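Local coordinates for protein LP04448p (PDB 2QK2) that probably binds tubulin through this TOG domain, a row of HEAT-repeat helices from an XMAP215/Dis1-family protein that tracks microtubule plus ends, at residues His46-Asn51 / Ala89-Asn94; Leu83-Leu88 / Asp123-Ser128; Ser137-Leu142 / Thr178-Lys183; Thr202-Met207 / Ala225-Cys230. One frame throughout, in Å; residues are numbered along the deposited sequence.

From the N terminus, the loop after helix 29-45 is met by the turn after helix 71-88, which closes contact 1. Contact 2 opens on the last residues of helix 71-88, before contact 1 has closed, and closes on the end of helix 112-126, so the two cross along the chain. They also touch in space, Leu49 N lying 3.1 Å from Gly87 O in a probable hydrogen bond. Contacts 3 and 4 follow in series: helix 131-141 meets helix 171-185, then helix 190-207 meets helix 221-233. These two touch where Thr178 packs on Leu203. Contacts 1 and 4, their centres about 33 Å apart, lie on opposite sides of the centre of one all-helical domain, each tying neighbouring parts locally.

Contact 1: His46-Asn51 / Ala89-Asn94; sequences HPKLEN and AKRFSN
The backbone O of Leu49 is gripped by both terminal nitrogens of Arg91, though unequally. NH2 of Arg91 stands 2.7 Å from Leu49 O and aims its N-H nearly straight at it (159°), within the carbonyl plane. NH1 of Arg91 reaches the same Leu49 O at 3.2 Å, in a weak and more bent bond. The carbonyl therefore meets the guanidinium at its edge, in the fork between the two nitrogens. NH1 of Arg91 has a second acceptor, OD1 of Asn51 at 2.9 Å. Here the two flat groups stand almost perpendicular (86°): OD1 lies in the guanidinium plane, but the nitrogen sits above the Asn51 carbonyl plane and misses its lone pairs. Together the bonds hold the guanidinium's rotation. Bends at chi2 and chi3 turn the guanidinium toward the loop; CG of Arg91, nearer the backbone, lies 3.3 Å from Asn51 OD1. Lys48 comes across Arg91 at about a right angle from the other end, its NZ 4.1 Å from Arg91 NH2. A water accepts from both, 2.6 Å from Lys48 NZ and 3.2 Å from Arg91 NH2, and may ease the meeting of like charges. Arg91 belongs to the short 3-10 turn 90-92 between helices 71-88 and 93-105, while its partners lie in the loop between helices 29-45 and 55-67. The Leu49 side chain packs on Leu84 and Leu88 of helix 71-88, and Lys48 and Glu50 make backbone hydrogen bonds with Val10, near the N terminus.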
loop_
_atom_site.group_PDB
_atom_site.type_symbol
_atom_site.label_atom_id
_atom_site.label_comp_id
_atom_site.label_asym_id
_atom_site.label_seq_id
_atom_site.Cartn_x
_atom_site.Cartn_y
_atom_site.Cartn_z
ATOM N N HIS A 46 19.684 -6.433 -6.726
ATOM C CA HIS A 46 19.756 -5.233 -7.554
ATOM C C HIS A 46 18.678 -4.220 -7.185
ATOM O O HIS A 46 17.634 -4.145 -7.834
ATOM C CB HIS A 46 19.619 -5.628 -9.021
ATOM C CG HIS A 46 20.531 -6.742 -9.424
ATOM N ND1 HIS A 46 21.903 -6.613 -9.433
ATOM C CD2 HIS A 46 20.270 -8.016 -9.801
ATOM C CE1 HIS A 46 22.448 -7.759 -9.799
ATOM N NE2 HIS A 46 21.479 -8.627 -10.028
ATOM N N PRO A 47 18.930 -3.410 -6.146
ATOM C CA PRO A 47 17.993 -2.388 -5.663
ATOM C C PRO A 47 17.620 -1.310 -6.680
ATOM O O PRO A 47 16.592 -0.645 -6.535
ATOM C CB PRO A 47 18.711 -1.818 -4.440
ATOM C CG PRO A 47 20.149 -1.948 -4.812
ATOM C CD PRO A 47 20.203 -3.338 -5.408
ATOM N N LYS A 48 18.448 -1.133 -7.705
ATOM C CA LYS A 48 18.175 -0.133 -8.735
ATOM C C LYS A 48 17.816 -0.861 -10.027
ATOM O O LYS A 48 18.625 -1.602 -10.585
ATOM C CB LYS A 48 19.402 0.757 -8.951
ATOM C CG LYS A 48 19.175 1.925 -9.894
ATOM C CD LYS A 48 18.207 2.934 -9.305
ATOM C CE LYS A 48 18.046 4.136 -10.225
ATOM N NZ LYS A 48 17.133 5.174 -9.657
ATOM N N LEU A 49 16.597 -0.643 -10.505
ATOM C CA LEU A 49 16.128 -1.319 -11.705
ATOM C C LEU A 49 16.090 -0.454 -12.954
ATOM O O LEU A 49 15.684 0.707 -12.924
ATOM C CB LEU A 49 14.741 -1.917 -11.448
ATOM C CG LEU A 49 14.688 -2.875 -10.249
ATOM C CD1 LEU A 49 13.258 -3.328 -9.991
ATOM C CD2 LEU A 49 15.594 -4.070 -10.520
ATOM N N GLU A 50 16.515 -1.050 -14.061
ATOM C CA GLU A 50 16.539 -0.385 -15.356
ATOM C C GLU A 50 15.114 -0.244 -15.901
ATOM O O GLU A 50 14.217 -1.002 -15.520
ATOM C CB GLU A 50 17.383 -1.228 -16.312
ATOM C CG GLU A 50 17.666 -0.612 -17.663
ATOM C CD GLU A 50 18.485 -1.546 -18.537
ATOM O OE1 GLU A 50 17.918 -2.538 -19.048
ATOM O OE2 GLU A 50 19.700 -1.301 -18.694
ATOM N N ASN A 51 14.905 0.729 -16.783
ATOM C CA ASN A 51 13.590 0.925 -17.387
ATOM C C ASN A 51 13.276 -0.314 -18.215
ATOM O O ASN A 51 14.186 -1.012 -18.648
ATOM C CB ASN A 51 13.594 2.145 -18.307
ATOM C CG ASN A 51 13.903 3.422 -17.571
ATOM O OD1 ASN A 51 13.185 3.808 -16.650
ATOM N ND2 ASN A 51 14.979 4.091 -17.974
ATOM N N ALA A 89 10.790 3.026 -8.319
ATOM C CA ALA A 89 10.370 4.321 -7.786
ATOM C C ALA A 89 9.255 4.888 -8.663
ATOM O O ALA A 89 8.276 4.197 -8.936
ATOM C CB ALA A 89 11.560 5.278 -7.733
ATOM N N LYS A 90 9.405 6.128 -9.121
ATOM C CA LYS A 90 8.383 6.757 -9.959
ATOM C C LYS A 90 8.156 6.033 -11.280
ATOM O O LYS A 90 7.112 6.205 -11.907
ATOM C CB LYS A 90 8.745 8.217 -10.244
ATOM C CG LYS A 90 8.883 9.083 -8.996
ATOM C CD LYS A 90 7.552 9.318 -8.306
ATOM C CE LYS A 90 7.743 10.142 -7.040
ATOM N NZ LYS A 90 8.442 11.432 -7.316
ATOM N N ARG A 91 9.132 5.237 -11.712
ATOM C CA ARG A 91 8.995 4.486 -12.959
ATOM C C ARG A 91 7.888 3.435 -12.834
ATOM O O ARG A 91 7.519 2.797 -13.819
ATOM C CB ARG A 91 10.309 3.782 -13.329
ATOM C CG ARG A 91 11.331 4.615 -14.105
ATOM C CD ARG A 91 12.290 5.382 -13.204
ATOM N NE ARG A 91 13.058 4.516 -12.304
ATOM C CZ ARG A 91 13.873 3.536 -12.693
ATOM N NH1 ARG A 91 14.046 3.270 -13.983
ATOM N NH2 ARG A 91 14.521 2.816 -11.784
ATOM N N PHE A 92 7.357 3.255 -11.626
ATOM C CA PHE A 92 6.299 2.266 -11.403
ATOM C C PHE A 92 4.903 2.867 -11.560
ATOM O O PHE A 92 3.911 2.138 -11.641
ATOM C CB PHE A 92 6.430 1.653 -9.992
ATOM C CG PHE A 92 5.597 0.405 -9.790
ATOM C CD1 PHE A 92 6.092 -0.848 -10.159
ATOM C CD2 PHE A 92 4.302 0.489 -9.273
ATOM C CE1 PHE A 92 5.306 -2.002 -10.019
ATOM C CE2 PHE A 92 3.510 -0.655 -9.130
ATOM C CZ PHE A 92 4.012 -1.904 -9.504
ATOM N N SER A 93 4.833 4.197 -11.628
ATOM C CA SER A 93 3.556 4.907 -11.718
ATOM C C SER A 93 2.505 4.333 -12.660
ATOM O O SER A 93 1.326 4.283 -12.311
ATOM C CB SER A 93 3.786 6.388 -12.057
ATOM O OG SER A 93 4.290 6.554 -13.371
ATOM N N ASN A 94 2.913 3.902 -13.848
ATOM C CA ASN A 94 1.947 3.361 -14.802
ATOM C C ASN A 94 1.272 2.052 -14.403
ATOM O O ASN A 94 0.232 1.710 -14.958
ATOM C CB ASN A 94 2.590 3.196 -16.183
ATOM C CG ASN A 94 2.635 4.500 -16.961
ATOM O OD1 ASN A 94 1.644 5.233 -17.021
ATOM N ND2 ASN A 94 3.783 4.794 -17.564
HETATM O O HOH W 1 14.678 4.406 -9.052
#

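Contact 2: Leu83-Leu88 / Asp123-Ser128; sequences LLAKGL and DAIYAS
Ala85 and Ala124 meet methyl to methyl, their CB atoms 3.8 Å apart, and between them they provide most of the surface buried here. Each CB is directed at the opposing helix. That small pair lets the backbones come close: CA of Ala85 and CA of Ile125 are 5.5 Å apart, a tight approach for two helices. Each methyl also has a second neighbour. Ala85 CB lies 3.8 Å from CG1 of Ile125, whose first torsion (chi1 -66°) sets CG1 beside its own backbone N. Ala124 CB touches the aliphatic part of Lys86, 3.7 Å from its CG; beyond that point the lysine chain leads its ammonium group away from the contact. No direct hydrogen bond joins the segments, but a water bridges them, donating to Ala85 O and to Ala124 O at 2.8 Å each. Within 123-128, Ser128 OG donates to Ile125 O at 2.7 Å, in the carbonyl plane and on a lone pair, and the Ser128 backbone N binds the same oxygen. The contact joins the C-terminal ends of helices 71-88 and 112-126. The Ile125 side chain also packs on Ala96, Cys99 and Leu103 of helix 93-105. Toward helix 147-161, Asp123 makes a salt bridge to Arg159 and Tyr126 packs on Ala160, continuing the row of helices.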
loop_
_atom_site.group_PDB
_atom_site.type_symbol
_atom_site.label_atom_id
_atom_site.label_comp_id
_atom_site.label_asym_id
_atom_site.label_seq_id
_atom_site.Cartn_x
_atom_site.Cartn_y
_atom_site.Cartn_z
ATOM N N LEU A 83 9.354 -4.880 -3.617
ATOM C CA LEU A 83 10.725 -4.619 -4.041
ATOM C C LEU A 83 10.761 -4.078 -5.463
ATOM O O LEU A 83 11.587 -3.223 -5.791
ATOM C CB LEU A 83 11.574 -5.890 -3.939
ATOM C CG LEU A 83 11.755 -6.453 -2.522
ATOM C CD1 LEU A 83 12.436 -7.811 -2.582
ATOM C CD2 LEU A 83 12.566 -5.484 -1.685
ATOM N N LEU A 84 9.860 -4.569 -6.306
ATOM C CA LEU A 84 9.800 -4.106 -7.684
ATOM C C LEU A 84 9.384 -2.629 -7.697
ATOM O O LEU A 84 9.986 -1.805 -8.393
ATOM C CB LEU A 84 8.794 -4.945 -8.481
ATOM C CG LEU A 84 8.560 -4.567 -9.950
ATOM C CD1 LEU A 84 9.853 -4.737 -10.749
ATOM C CD2 LEU A 84 7.454 -5.448 -10.529
ATOM N N ALA A 85 8.357 -2.292 -6.918
ATOM C CA ALA A 85 7.883 -0.912 -6.868
ATOM C C ALA A 85 8.964 0.015 -6.307
ATOM O O ALA A 85 9.105 1.147 -6.760
ATOM C CB ALA A 85 6.611 -0.818 -6.032
ATOM N N LYS A 86 9.731 -0.471 -5.333
ATOM C CA LYS A 86 10.808 0.322 -4.743
ATOM C C LYS A 86 11.977 0.515 -5.705
ATOM O O LYS A 86 12.590 1.579 -5.741
ATOM C CB LYS A 86 11.368 -0.346 -3.491
ATOM C CG LYS A 86 10.487 -0.304 -2.269
ATOM C CD LYS A 86 11.285 -0.744 -1.047
ATOM C CE LYS A 86 12.512 0.151 -0.858
ATOM N NZ LYS A 86 13.362 -0.244 0.302
ATOM N N GLY A 87 12.303 -0.530 -6.458
ATOM C CA GLY A 87 13.423 -0.454 -7.379
ATOM C C GLY A 87 13.173 0.408 -8.595
ATOM O O GLY A 87 14.116 0.841 -9.258
ATOM N N LEU A 88 11.901 0.654 -8.885
ATOM C CA LEU A 88 11.493 1.454 -10.033
ATOM C C LEU A 88 11.087 2.863 -9.604
ATOM O O LEU A 88 11.032 3.781 -10.425
ATOM C CB LEU A 88 10.309 0.777 -10.736
ATOM C CG LEU A 88 10.469 0.054 -12.085
ATOM C CD1 LEU A 88 11.900 -0.353 -12.342
ATOM C CD2 LEU A 88 9.547 -1.153 -12.098
ATOM N N ASP A 123 2.437 0.156 0.184
ATOM C CA ASP A 123 3.164 1.348 0.614
ATOM C C ASP A 123 4.207 1.762 -0.440
ATOM O O ASP A 123 4.330 2.944 -0.780
ATOM C CB ASP A 123 3.859 1.106 1.964
ATOM C CG ASP A 123 2.876 1.089 3.149
ATOM O OD1 ASP A 123 1.659 1.293 2.945
ATOM O OD2 ASP A 123 3.329 0.872 4.291
ATOM N N ALA A 124 4.953 0.788 -0.955
ATOM C CA ALA A 124 5.966 1.070 -1.964
ATOM C C ALA A 124 5.289 1.598 -3.226
ATOM O O ALA A 124 5.790 2.505 -3.878
ATOM C CB ALA A 124 6.766 -0.198 -2.276
ATOM N N ILE A 125 4.134 1.036 -3.556
ATOM C CA ILE A 125 3.402 1.458 -4.737
ATOM C C ILE A 125 2.859 2.876 -4.579
ATOM O O ILE A 125 2.857 3.663 -5.534
ATOM C CB ILE A 125 2.258 0.470 -5.041
ATOM C CG1 ILE A 125 2.861 -0.885 -5.436
ATOM C CG2 ILE A 125 1.362 1.016 -6.152
ATOM C CD1 ILE A 125 1.843 -1.937 -5.806
ATOM N N TYR A 126 2.416 3.212 -3.369
ATOM C CA TYR A 126 1.887 4.550 -3.109
ATOM C C TYR A 126 2.908 5.630 -3.463
ATOM O O TYR A 126 2.556 6.679 -4.001
ATOM C CB TYR A 126 1.495 4.701 -1.636
ATOM C CG TYR A 126 1.032 6.101 -1.299
ATOM C CD1 TYR A 126 -0.159 6.601 -1.821
ATOM C CD2 TYR A 126 1.813 6.946 -0.505
ATOM C CE1 TYR A 126 -0.566 7.912 -1.572
ATOM C CE2 TYR A 126 1.414 8.264 -0.246
ATOM C CZ TYR A 126 0.223 8.738 -0.787
ATOM O OH TYR A 126 -0.176 10.043 -0.572
ATOM N N ALA A 127 4.171 5.360 -3.152
ATOM C CA ALA A 127 5.259 6.289 -3.416
ATOM C C ALA A 127 5.343 6.710 -4.883
ATOM O O ALA A 127 5.870 7.781 -5.196
ATOM C CB ALA A 127 6.584 5.667 -2.974
ATOM N N SER A 128 4.815 5.879 -5.778
ATOM C CA SER A 128 4.851 6.170 -7.209
ATOM C C SER A 128 3.581 6.843 -7.700
ATOM O O SER A 128 3.472 7.184 -8.875
ATOM C CB SER A 128 5.052 4.880 -8.004
ATOM O OG SER A 128 3.849 4.121 -8.047
HETATM O O HOH W 2 7.803 3.289 -5.582
#

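Contact 3: Ser137-Leu142 / Thr178-Lys183; sequences SIVESL and TTSLVK
Apolar packing carries most of this contact, and Leu142 does the largest share of it. Its CG lies beside its own backbone N (chi1 -78°), and from there CD1 reaches the side chains of the second helix. That one methyl lies 3.7 Å from CB of Ser180 and 4.0 Å from CD2 of Leu181. The two leucines meet at an oblique angle, each touching with a terminal methyl. A second kind of meeting sets a hydroxyl against methyl groups. Ser180 OG faces the branched end of Val139, 3.5 Å from its CG1 and 4.0 Å from its CG2. Val139 and Ser180 also mark the closest approach of the backbones, their CA atoms 6.6 Å apart. None of the polar bonds joins the two segments. Ser180 OG bonds to Leu176 O, one turn back on its own helix, with the hydroxyl beside its backbone N (chi1 -61°). Around the pair, Leu142 also touches Thr153 of helix 147-161, and Leu181 reaches Ala199 and Leu200 of helix 190-207. The chemistry thus implies a junction between helices 131-141 and 171-185 held by shape: no hydrogen bond passes between the segments, and the buried serine meets its polar need within its own helix while offering valine and leucine a small, close surface.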
loop_
_atom_site.group_PDB
_atom_site.type_symbol
_atom_site.label_atom_id
_atom_site.label_comp_id
_atom_site.label_asym_id
_atom_site.label_seq_id
_atom_site.Cartn_x
_atom_site.Cartn_y
_atom_site.Cartn_z
ATOM N N SER A 137 -10.485 4.105 -5.539
ATOM C CA SER A 137 -10.204 2.771 -5.019
ATOM C C SER A 137 -10.160 2.787 -3.494
ATOM O O SER A 137 -10.748 1.926 -2.832
ATOM C CB SER A 137 -8.866 2.264 -5.563
ATOM O OG SER A 137 -8.906 2.157 -6.976
ATOM N N ILE A 138 -9.461 3.772 -2.944
ATOM C CA ILE A 138 -9.331 3.906 -1.497
ATOM C C ILE A 138 -10.689 4.055 -0.823
ATOM O O ILE A 138 -11.027 3.297 0.085
ATOM C CB ILE A 138 -8.448 5.122 -1.131
ATOM C CG1 ILE A 138 -7.031 4.902 -1.669
ATOM C CG2 ILE A 138 -8.428 5.328 0.384
ATOM C CD1 ILE A 138 -6.069 6.039 -1.379
ATOM N N VAL A 139 -11.472 5.028 -1.278
ATOM C CA VAL A 139 -12.791 5.279 -0.710
ATOM C C VAL A 139 -13.700 4.063 -0.864
ATOM O O VAL A 139 -14.417 3.688 0.064
ATOM C CB VAL A 139 -13.443 6.523 -1.374
ATOM C CG1 VAL A 139 -14.881 6.690 -0.905
ATOM C CG2 VAL A 139 -12.635 7.765 -1.023
ATOM N N GLU A 140 -13.665 3.439 -2.037
ATOM C CA GLU A 140 -14.485 2.260 -2.277
ATOM C C GLU A 140 -14.107 1.152 -1.294
ATOM O O GLU A 140 -14.968 0.440 -0.786
ATOM C CB GLU A 140 -14.292 1.769 -3.714
ATOM C CG GLU A 140 -15.136 0.564 -4.082
ATOM C CD GLU A 140 -14.878 0.091 -5.504
ATOM O OE1 GLU A 140 -15.093 0.891 -6.445
ATOM O OE2 GLU A 140 -14.457 -1.076 -5.681
ATOM N N SER A 141 -12.813 1.023 -1.018
ATOM C CA SER A 141 -12.336 -0.007 -0.105
ATOM C C SER A 141 -12.791 0.233 1.337
ATOM O O SER A 141 -13.012 -0.719 2.086
ATOM C CB SER A 141 -10.812 -0.099 -0.170
ATOM O OG SER A 141 -10.346 -1.220 0.555
ATOM N N LEU A 142 -12.927 1.499 1.733
ATOM C CA LEU A 142 -13.378 1.810 3.090
ATOM C C LEU A 142 -14.828 1.368 3.270
ATOM O O LEU A 142 -15.340 1.329 4.390
ATOM C CB LEU A 142 -13.251 3.310 3.377
ATOM C CG LEU A 142 -11.838 3.814 3.695
ATOM C CD1 LEU A 142 -11.857 5.328 3.848
ATOM C CD2 LEU A 142 -11.330 3.153 4.977
ATOM N N THR A 178 -12.045 12.599 4.888
ATOM C CA THR A 178 -12.524 12.750 6.259
ATOM C C THR A 178 -13.909 12.123 6.421
ATOM O O THR A 178 -14.147 11.346 7.348
ATOM C CB THR A 178 -12.580 14.239 6.669
ATOM O OG1 THR A 178 -11.303 14.851 6.421
ATOM C CG2 THR A 178 -12.909 14.371 8.157
ATOM N N THR A 179 -14.819 12.457 5.512
ATOM C CA THR A 179 -16.176 11.914 5.551
ATOM C C THR A 179 -16.160 10.389 5.563
ATOM O O THR A 179 -16.851 9.761 6.366
ATOM C CB THR A 179 -17.002 12.375 4.324
ATOM O OG1 THR A 179 -17.231 13.784 4.406
ATOM C CG2 THR A 179 -18.342 11.650 4.272
ATOM N N SER A 180 -15.370 9.800 4.668
ATOM C CA SER A 180 -15.281 8.351 4.570
ATOM C C SER A 180 -14.719 7.719 5.839
ATOM O O SER A 180 -15.222 6.696 6.302
ATOM C CB SER A 180 -14.407 7.951 3.375
ATOM O OG SER A 180 -14.950 8.433 2.160
ATOM N N LEU A 181 -13.673 8.330 6.389
ATOM C CA LEU A 181 -13.038 7.826 7.599
ATOM C C LEU A 181 -13.906 8.009 8.850
ATOM O O LEU A 181 -13.854 7.186 9.762
ATOM C CB LEU A 181 -11.670 8.501 7.800
ATOM C CG LEU A 181 -10.562 8.036 6.843
ATOM C CD1 LEU A 181 -9.341 8.955 6.927
ATOM C CD2 LEU A 181 -10.184 6.612 7.195
ATOM N N VAL A 182 -14.690 9.082 8.904
ATOM C CA VAL A 182 -15.557 9.302 10.061
ATOM C C VAL A 182 -16.617 8.204 10.054
ATOM O O VAL A 182 -17.054 7.725 11.104
ATOM C CB VAL A 182 -16.244 10.683 10.008
ATOM C CG1 VAL A 182 -17.346 10.768 11.063
ATOM C CG2 VAL A 182 -15.215 11.769 10.251
ATOM N N LYS A 183 -17.006 7.792 8.853
ATOM C CA LYS A 183 -17.999 6.742 8.701
ATOM C C LYS A 183 -17.477 5.433 9.306
ATOM O O LYS A 183 -18.170 4.782 10.082
ATOM C CB LYS A 183 -18.319 6.560 7.220
ATOM C CG LYS A 183 -19.652 5.896 6.933
ATOM C CD LYS A 183 -20.011 6.074 5.470
ATOM C CE LYS A 183 -20.050 7.559 5.109
ATOM N NZ LYS A 183 -20.058 7.797 3.636
#

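Contact 4: Thr202-Met207 / Ala225-Cys230; sequences TLIKLM and AKIKEC
Ile204 carries this contact to Ile227 and Lys228, and it does so with its last carbon. Its CB heads toward the facing helix, but neither CB nor the CG2 branch comes within 4.2 Å of it. CG1 lies beside the backbone N (chi1 -61°) and also stops short. The chain then runs on fully extended, and CD1 makes the touch, 3.7 Å from CG2 of Ile227. The two isoleucines cross at about a right angle, the end carbon of one on the side branch of the other. The same Ile204 CD1 has the CE of Lys228 at 4.3 Å. That lysine leaves its helix on the far side and bends back at chi2 (50°), bringing CE near the isoleucine while its NZ holds a salt bridge to Asp209 and a hydrogen bond to Gln231. The contact is otherwise plain hydrocarbon packing between the end of helix 190-207 and the middle of helix 221-233, late in the helical row. Ile227 reaches further, onto Ala197 of helix 190-207 and Leu185 of helix 171-185, while Leu203 and Leu206 pack on Leu161 of helix 147-161.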
loop_
_atom_site.group_PDB
_atom_site.type_symbol
_atom_site.label_atom_id
_atom_site.label_comp_id
_atom_site.label_asym_id
_atom_site.label_seq_id
_atom_site.Cartn_x
_atom_site.Cartn_y
_atom_site.Cartn_z
ATOM N N THR A 202 -3.581 11.405 11.934
ATOM C CA THR A 202 -2.439 11.678 11.074
ATOM C C THR A 202 -2.825 12.784 10.100
ATOM O O THR A 202 -2.018 13.663 9.793
ATOM C CB THR A 202 -2.013 10.406 10.304
ATOM O OG1 THR A 202 -1.785 9.344 11.240
ATOM C CG2 THR A 202 -0.728 10.660 9.522
ATOM N N LEU A 203 -4.067 12.748 9.629
ATOM C CA LEU A 203 -4.553 13.760 8.703
ATOM C C LEU A 203 -4.489 15.150 9.332
ATOM O O LEU A 203 -4.141 16.120 8.661
ATOM C CB LEU A 203 -5.991 13.458 8.283
ATOM C CG LEU A 203 -6.605 14.456 7.297
ATOM C CD1 LEU A 203 -5.808 14.443 5.991
ATOM C CD2 LEU A 203 -8.060 14.092 7.033
ATOM N N ILE A 204 -4.835 15.248 10.615
ATOM C CA ILE A 204 -4.799 16.531 11.317
ATOM C C ILE A 204 -3.344 16.969 11.490
ATOM O O ILE A 204 -3.010 18.150 11.330
ATOM C CB ILE A 204 -5.463 16.441 12.719
ATOM C CG1 ILE A 204 -6.940 16.053 12.586
ATOM C CG2 ILE A 204 -5.347 17.781 13.430
ATOM C CD1 ILE A 204 -7.655 15.929 13.924
ATOM N N LYS A 205 -2.486 16.008 11.821
ATOM C CA LYS A 205 -1.061 16.269 11.988
ATOM C C LYS A 205 -0.494 16.908 10.719
ATOM O O LYS A 205 0.300 17.843 10.785
ATOM C CB LYS A 205 -0.312 14.963 12.258
ATOM C CG LYS A 205 0.529 14.972 13.520
ATOM C CD LYS A 205 1.656 15.985 13.447
ATOM C CE LYS A 205 2.202 16.290 14.842
ATOM N NZ LYS A 205 2.457 15.064 15.665
ATOM N N LEU A 206 -0.917 16.409 9.563
ATOM C CA LEU A 206 -0.428 16.920 8.287
ATOM C C LEU A 206 -1.088 18.203 7.784
ATOM O O LEU A 206 -0.402 19.110 7.314
ATOM C CB LEU A 206 -0.578 15.850 7.199
ATOM C CG LEU A 206 -0.128 16.240 5.781
ATOM C CD1 LEU A 206 1.393 16.276 5.728
ATOM C CD2 LEU A 206 -0.663 15.241 4.765
HETATM N N MSE A 207 -2.412 18.278 7.867
HETATM C CA MSE A 207 -3.126 19.436 7.353
HETATM C C MSE A 207 -3.399 20.554 8.354
HETATM O O MSE A 207 -3.728 21.670 7.951
HETATM C CB MSE A 207 -4.451 18.993 6.718
HETATM C CG MSE A 207 -4.311 17.925 5.635
HETATM SE SE MSE A 207 -3.136 18.444 4.171
HETATM C CE MSE A 207 -4.324 19.646 3.235
ATOM N N ALA A 225 -11.027 12.090 21.330
ATOM C CA ALA A 225 -9.889 11.831 22.207
ATOM C C ALA A 225 -8.943 10.814 21.568
ATOM O O ALA A 225 -7.719 10.977 21.618
ATOM C CB ALA A 225 -10.373 11.320 23.559
ATOM N N LYS A 226 -9.511 9.761 20.981
ATOM C CA LYS A 226 -8.706 8.735 20.318
ATOM C C LYS A 226 -7.933 9.382 19.178
ATOM O O LYS A 226 -6.737 9.152 19.009
ATOM C CB LYS A 226 -9.589 7.635 19.732
ATOM C CG LYS A 226 -10.369 6.840 20.742
ATOM C CD LYS A 226 -11.029 5.634 20.080
ATOM C CE LYS A 226 -11.923 4.883 21.057
ATOM N NZ LYS A 226 -13.139 5.667 21.423
ATOM N N ILE A 227 -8.639 10.195 18.397
ATOM C CA ILE A 227 -8.041 10.888 17.268
ATOM C C ILE A 227 -6.886 11.782 17.720
ATOM O O ILE A 227 -5.807 11.758 17.124
ATOM C CB ILE A 227 -9.100 11.736 16.531
ATOM C CG1 ILE A 227 -10.143 10.806 15.894
ATOM C CG2 ILE A 227 -8.436 12.628 15.476
ATOM C CD1 ILE A 227 -11.325 11.536 15.282
ATOM N N LYS A 228 -7.104 12.567 18.773
ATOM C CA LYS A 228 -6.044 13.449 19.263
ATOM C C LYS A 228 -4.846 12.667 19.786
ATOM O O LYS A 228 -3.708 13.101 19.631
ATOM C CB LYS A 228 -6.577 14.399 20.342
ATOM C CG LYS A 228 -6.848 15.813 19.819
ATOM C CD LYS A 228 -7.701 15.792 18.546
ATOM C CE LYS A 228 -7.977 17.194 17.996
ATOM N NZ LYS A 228 -6.746 17.958 17.631
ATOM N N GLU A 229 -5.091 11.518 20.405
ATOM C CA GLU A 229 -3.988 10.701 20.894
ATOM C C GLU A 229 -3.128 10.316 19.694
ATOM O O GLU A 229 -1.908 10.500 19.694
ATOM C CB GLU A 229 -4.502 9.428 21.556
ATOM C CG GLU A 229 -4.863 9.577 23.010
ATOM C CD GLU A 229 -5.194 8.244 23.647
ATOM O OE1 GLU A 229 -6.279 7.691 23.358
ATOM O OE2 GLU A 229 -4.356 7.745 24.427
ATOM N N CYS A 230 -3.781 9.777 18.669
ATOM C CA CYS A 230 -3.088 9.371 17.457
ATOM C C CYS A 230 -2.402 10.574 16.821
ATOM O O CYS A 230 -1.270 10.471 16.348
ATOM C CB CYS A 230 -4.077 8.745 16.474
ATOM S SG CYS A 230 -4.791 7.188 17.056
#